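Ribulose bisphosphate carboxylase (Pyrococcus horikoshii, PDB 2D69) catalyses the carboxylation of ribulose 1,5-bisphosphate to two molecules of 3-phosphoglycerate and probably serves an archaeal pathway of AMP degradation. Local coordinates at residues I225-P230 and V249-V254; K236-V241 and E269-A274. One frame throughout, in Å; residues are numbered along the deposited sequence.

Interaction 1. Residues I225-P230 and V249-V254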
loop_
_atom_site.group_PDB
_atom_site.type_symbol
_atom_site.label_atom_id
_atom_site.label_comp_id
_atom_site.label_asym_id
_atom_site.label_seq_id
_atom_site.Cartn_x
_atom_site.Cartn_y
_atom_site.Cartn_z
ATOM N N ILE A 225 16.307 -20.481 -17.549
ATOM C CA ILE A 225 15.879 -21.037 -16.280
ATOM C C ILE A 225 14.405 -21.276 -16.279
ATOM O O ILE A 225 13.635 -20.380 -16.630
ATOM C CB ILE A 225 16.350 -20.093 -15.136
ATOM C CG1 ILE A 225 16.019 -20.718 -13.767
ATOM C CG2 ILE A 225 15.743 -18.687 -15.246
ATOM C CD1 ILE A 225 16.873 -20.165 -12.684
ATOM N N ASN A 226 14.003 -22.488 -15.887
ATOM C CA ASN A 226 12.606 -22.921 -15.944
ATOM C C ASN A 226 11.745 -22.376 -14.790
ATOM O O ASN A 226 11.844 -22.834 -13.674
ATOM C CB ASN A 226 12.592 -24.413 -15.932
ATOM C CG ASN A 226 11.266 -25.001 -16.272
ATOM O OD1 ASN A 226 11.141 -26.234 -16.432
ATOM N ND2 ASN A 226 10.296 -24.168 -16.501
ATOM N N ILE A 227 10.913 -21.386 -15.084
ATOM C CA ILE A 227 10.012 -20.736 -14.104
ATOM C C ILE A 227 8.600 -21.330 -14.162
ATOM O O ILE A 227 7.704 -20.874 -13.481
ATOM C CB ILE A 227 9.906 -19.239 -14.350
ATOM C CG1 ILE A 227 9.243 -18.911 -15.676
ATOM C CG2 ILE A 227 11.347 -18.545 -14.380
ATOM C CD1 ILE A 227 8.730 -17.448 -15.732
ATOM N N THR A 228 8.415 -22.325 -14.994
ATOM C CA THR A 228 7.104 -22.950 -15.163
ATOM C C THR A 228 6.526 -23.361 -13.789
ATOM O O THR A 228 7.240 -23.885 -12.927
ATOM C CB THR A 228 7.233 -24.176 -16.032
ATOM O OG1 THR A 228 7.799 -23.842 -17.286
ATOM C CG2 THR A 228 5.884 -24.788 -16.361
ATOM N N GLY A 229 5.225 -23.088 -13.633
ATOM C CA GLY A 229 4.461 -23.313 -12.430
ATOM C C GLY A 229 3.052 -22.674 -12.537
ATOM O O GLY A 229 2.719 -22.030 -13.527
ATOM N N PRO A 230 2.257 -22.816 -11.479
ATOM C CA PRO A 230 1.058 -21.986 -11.270
ATOM C C PRO A 230 1.465 -20.531 -11.477
ATOM O O PRO A 230 2.567 -20.176 -11.069
ATOM C CB PRO A 230 0.719 -22.222 -9.802
ATOM C CG PRO A 230 1.322 -23.545 -9.475
ATOM C CD PRO A 230 2.469 -23.775 -10.380
ATOM N N VAL A 249 13.874 -16.093 -19.153
ATOM C CA VAL A 249 13.158 -17.168 -18.479
ATOM C C VAL A 249 12.659 -18.126 -19.527
ATOM O O VAL A 249 12.355 -17.730 -20.666
ATOM C CB VAL A 249 11.992 -16.621 -17.607
ATOM C CG1 VAL A 249 12.535 -15.695 -16.577
ATOM C CG2 VAL A 249 10.959 -15.844 -18.434
ATOM N N MET A 250 12.507 -19.388 -19.113
ATOM C CA MET A 250 11.990 -20.437 -19.921
ATOM C C MET A 250 10.609 -20.796 -19.375
ATOM O O MET A 250 10.409 -20.904 -18.159
ATOM C CB MET A 250 12.900 -21.660 -19.843
ATOM C CG MET A 250 12.182 -23.009 -20.222
ATOM S SD MET A 250 13.430 -24.328 -20.279
ATOM C CE MET A 250 12.418 -25.631 -19.881
ATOM N N ILE A 251 9.667 -20.942 -20.269
ATOM C CA ILE A 251 8.324 -21.337 -19.891
ATOM C C ILE A 251 7.928 -22.511 -20.779
ATOM O O ILE A 251 8.104 -22.448 -21.981
ATOM C CB ILE A 251 7.345 -20.168 -20.065
ATOM C CG1 ILE A 251 7.744 -18.954 -19.199
ATOM C CG2 ILE A 251 5.939 -20.578 -19.677
ATOM C CD1 ILE A 251 6.868 -17.717 -19.407
ATOM N N ASP A 252 7.397 -23.558 -20.174
ATOM C CA ASP A 252 6.751 -24.659 -20.844
ATOM C C ASP A 252 5.343 -24.158 -21.268
ATOM O O ASP A 252 4.399 -24.236 -20.494
ATOM C CB ASP A 252 6.564 -25.915 -19.943
ATOM C CG ASP A 252 7.872 -26.538 -19.414
ATOM O OD1 ASP A 252 8.983 -26.207 -19.935
ATOM O OD2 ASP A 252 7.873 -27.400 -18.453
ATOM N N ILE A 253 5.206 -23.605 -22.466
ATOM C CA ILE A 253 4.030 -22.804 -22.756
ATOM C C ILE A 253 2.800 -23.608 -23.037
ATOM O O ILE A 253 1.730 -23.093 -22.865
ATOM C CB ILE A 253 4.238 -21.781 -23.903
ATOM C CG1 ILE A 253 4.413 -22.468 -25.268
ATOM C CG2 ILE A 253 5.405 -20.865 -23.608
ATOM C CD1 ILE A 253 4.411 -21.523 -26.380
ATOM N N VAL A 254 2.952 -24.829 -23.501
ATOM C CA VAL A 254 1.779 -25.665 -23.770
ATOM C C VAL A 254 1.199 -26.233 -22.474
ATOM O O VAL A 254 -0.007 -26.209 -22.267
ATOM C CB VAL A 254 2.069 -26.794 -24.799
ATOM C CG1 VAL A 254 0.757 -27.673 -25.086
ATOM C CG2 VAL A 254 2.550 -26.192 -26.063
#
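Asn-226 and Met-250 face each other in a single parallel beta bridge, with their CA atoms 4.7 Å apart. Two backbone bonds flank Asn-226. Met-250 N donates to Ile-225 O at 2.9 Å, and Ile-227 N donates to Met-250 O at 3.2 Å. Beyond the bridge a side chain takes over from the backbone. Thr-228 OG1 accepts the N-H of Asp-252 at 2.9 Å in a nearly straight bond (170°). With OG1 anti to the carbonyl carbon (chi1 -57°), Thr-228 turns its oxygen to the amide of Asp-252, while its CG2 packs on Asp-252 CB. An alanine at Thr-228 would probably leave the amide of Asp-252 without this acceptor and open a small gap beside Asp-252 CB. Ile-227 supplies the apolar half. Ile-227 CG2 meets Val-249 CG1 at 3.8 Å, and Ile-227 CG1 meets Ile-251 CG1 at the same distance. The extended chain of Met-250 brings its CE within 3.8 Å of Asn-226 CG. Asp-252 directly precedes helix 253-256. The contact joins the loop that follows strand 222-224 to strand 248-252, and the two strands are neighbours in the alpha/beta barrel. Strand 274-278 pairs with strand 248-252 through backbone bonds of Val-249 and Ile-251. Helices 231-244 and 258-271 cover Ile-227 and Ile-251, while helix 199-217 packs on Ile-225.

Interaction 2. Residues K236-V241 and E269-A274; sequences KRAEMV and EDLGLA
Leu-271 and Leu-273 pack against Ala-238, Glu-239 and Val-241 where two neighbouring outer helices of the alpha/beta barrel meet. Helix 231-244 carries Ala-238, Glu-239 and Val-241. Helix 258-271 ends at Leu-271, and Gly-272 leaves the helical path with positive phi (67°). The chain then turns down to strand 274-278, with Leu-273 in the short connection. Both leucines point toward helix 231-244, one from the helix and one from the loop. Leu-271 lays CD1 over the backbone of that helix, where it touches Glu-239 CA at 3.8 Å. Leu-271 CD1 also lies 4.2 Å from Ala-238 CB. The side chains of Leu-271 and Glu-239 meet at a slant. The CG of Glu-239 makes the contact, 4.0 Å from Leu-271 CD1, so the acid takes part through its aliphatic stem. Leu-273 works deeper, on the side of the barrel strands. It divides its two methyl groups between two residues about one helical turn apart. CD1 goes to Ala-238 and CD2 to Val-241. The CG1 of Val-241 stands anti to its backbone N (chi1 171°), and this Val-241 CG1 meets Leu-273 CD2 at 4.2 Å. Val-249 of strand 248-252 touches both Leu-273 and Val-241. No hydrogen bond joins the two segments; the leucine methyls meet aliphatic groups and the backbone of helix 231-244. Ala-238 has a short side chain, and Leu-273 CD1 comes within 3.8 Å of Ala-238 CB and 3.7 Å of Ala-238 O.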
loop_
_atom_site.group_PDB
_atom_site.type_symbol
_atom_site.label_atom_id
_atom_site.label_comp_id
_atom_site.label_asym_id
_atom_site.label_seq_id
_atom_site.Cartn_x
_atom_site.Cartn_y
_atom_site.Cartn_z
ATOM N N LYS A 236 6.553 -14.759 -9.483
ATOM C CA LYS A 236 7.554 -14.554 -8.408
ATOM C C LYS A 236 8.948 -15.031 -8.864
ATOM O O LYS A 236 9.960 -14.421 -8.573
ATOM C CB LYS A 236 7.113 -15.253 -7.116
ATOM C CG LYS A 236 5.926 -14.547 -6.350
ATOM C CD LYS A 236 5.265 -15.471 -5.270
ATOM C CE LYS A 236 3.945 -14.880 -4.612
ATOM N NZ LYS A 236 2.890 -15.960 -4.243
ATOM N N ARG A 237 8.990 -16.123 -9.629
ATOM C CA ARG A 237 10.278 -16.693 -10.040
ATOM C C ARG A 237 10.937 -15.790 -11.116
ATOM O O ARG A 237 12.140 -15.519 -11.067
ATOM C CB ARG A 237 10.096 -18.136 -10.500
ATOM C CG ARG A 237 9.919 -19.115 -9.336
ATOM C CD ARG A 237 9.635 -20.597 -9.735
ATOM N NE ARG A 237 9.371 -21.300 -8.499
ATOM C CZ ARG A 237 8.928 -22.548 -8.341
ATOM N NH1 ARG A 237 8.670 -22.963 -7.106
ATOM N NH2 ARG A 237 8.684 -23.337 -9.365
ATOM N N ALA A 238 10.121 -15.265 -12.036
ATOM C CA ALA A 238 10.594 -14.257 -13.019
ATOM C C ALA A 238 11.170 -13.061 -12.311
ATOM O O ALA A 238 12.290 -12.602 -12.635
ATOM C CB ALA A 238 9.466 -13.866 -14.011
ATOM N N GLU A 239 10.502 -12.594 -11.253
ATOM C CA GLU A 239 11.055 -11.437 -10.505
ATOM C C GLU A 239 12.391 -11.763 -9.856
ATOM O O GLU A 239 13.367 -10.932 -9.834
ATOM C CB GLU A 239 10.043 -10.974 -9.411
ATOM C CG GLU A 239 8.752 -10.369 -9.964
ATOM C CD GLU A 239 7.691 -10.050 -8.896
ATOM O OE1 GLU A 239 7.731 -10.632 -7.801
ATOM O OE2 GLU A 239 6.807 -9.221 -9.150
ATOM N N MET A 240 12.518 -12.969 -9.335
ATOM C CA MET A 240 13.808 -13.405 -8.752
ATOM C C MET A 240 14.941 -13.477 -9.776
ATOM O O MET A 240 16.071 -13.055 -9.504
ATOM C CB MET A 240 13.701 -14.734 -8.031
ATOM C CG MET A 240 12.802 -14.751 -6.793
ATOM S SD MET A 240 12.488 -16.546 -6.515
ATOM C CE MET A 240 11.044 -16.516 -5.356
ATOM N N VAL A 241 14.611 -13.932 -10.983
ATOM C CA VAL A 241 15.603 -14.024 -12.051
ATOM C C VAL A 241 16.092 -12.607 -12.396
ATOM O O VAL A 241 17.301 -12.330 -12.340
ATOM C CB VAL A 241 14.998 -14.817 -13.288
ATOM C CG1 VAL A 241 15.979 -14.729 -14.519
ATOM C CG2 VAL A 241 14.786 -16.263 -12.919
ATOM N N GLU A 269 7.678 -7.897 -19.859
ATOM C CA GLU A 269 7.777 -6.519 -20.374
ATOM C C GLU A 269 8.250 -5.601 -19.284
ATOM O O GLU A 269 8.985 -4.658 -19.534
ATOM C CB GLU A 269 6.399 -6.022 -20.896
ATOM C CG GLU A 269 6.401 -4.602 -21.492
ATOM C CD GLU A 269 7.222 -4.492 -22.774
ATOM O OE1 GLU A 269 7.544 -5.525 -23.387
ATOM O OE2 GLU A 269 7.560 -3.372 -23.175
ATOM N N ASP A 270 7.798 -5.830 -18.062
ATOM C CA ASP A 270 8.226 -4.960 -16.972
ATOM C C ASP A 270 9.628 -5.254 -16.457
ATOM O O ASP A 270 10.262 -4.384 -15.904
ATOM C CB ASP A 270 7.234 -5.022 -15.804
ATOM C CG ASP A 270 5.948 -4.287 -16.094
ATOM O OD1 ASP A 270 5.945 -3.413 -17.007
ATOM O OD2 ASP A 270 4.913 -4.547 -15.439
ATOM N N LEU A 271 10.095 -6.482 -16.614
ATOM C CA LEU A 271 11.349 -6.899 -15.998
ATOM C C LEU A 271 12.527 -7.021 -16.966
ATOM O O LEU A 271 13.606 -7.367 -16.554
ATOM C CB LEU A 271 11.140 -8.231 -15.291
ATOM C CG LEU A 271 10.095 -8.305 -14.178
ATOM C CD1 LEU A 271 9.928 -9.696 -13.731
ATOM C CD2 LEU A 271 10.521 -7.443 -12.985
ATOM N N GLY A 272 12.327 -6.748 -18.248
ATOM C CA GLY A 272 13.388 -6.930 -19.235
ATOM C C GLY A 272 13.856 -8.358 -19.525
ATOM O O GLY A 272 15.039 -8.607 -19.719
ATOM N N LEU A 273 12.921 -9.309 -19.518
ATOM C CA LEU A 273 13.246 -10.701 -19.698
ATOM C C LEU A 273 12.803 -11.207 -21.088
ATOM O O LEU A 273 11.636 -11.009 -21.460
ATOM C CB LEU A 273 12.494 -11.495 -18.613
ATOM C CG LEU A 273 12.881 -11.212 -17.156
ATOM C CD1 LEU A 273 11.921 -11.901 -16.208
ATOM C CD2 LEU A 273 14.309 -11.698 -16.883
ATOM N N ALA A 274 13.714 -11.877 -21.814
ATOM C CA ALA A 274 13.345 -12.664 -23.007
ATOM C C ALA A 274 12.712 -13.981 -22.560
ATOM O O ALA A 274 13.081 -14.514 -21.515
ATOM C CB ALA A 274 14.517 -12.926 -23.826
#

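In the fold
Interactions 1 and 2 are two layers of the same part of the barrel, with centres about 12 Å apart. Their segments alternate along the chain. Interaction 1 ties the loop after strand 222-224 to strand 248-252; interaction 2 lies farther out, between helix 231-244 and the end of helix 258-271 with its following loop. Val-249 links them. Val-249 N lies 2.9 Å from Ala-274 O, a probable hydrogen bond, and Val-249 CG1 packs 3.9 Å from Leu-273 CD1. Interaction 1 borders the predicted active site. The Asp-252 side chain comes within about 3 Å of those of Glu-189, a predicted magnesium ligand, and His-278, a predicted proton acceptor. Interaction 2 is away from the predicted catalytic and substrate-binding residues.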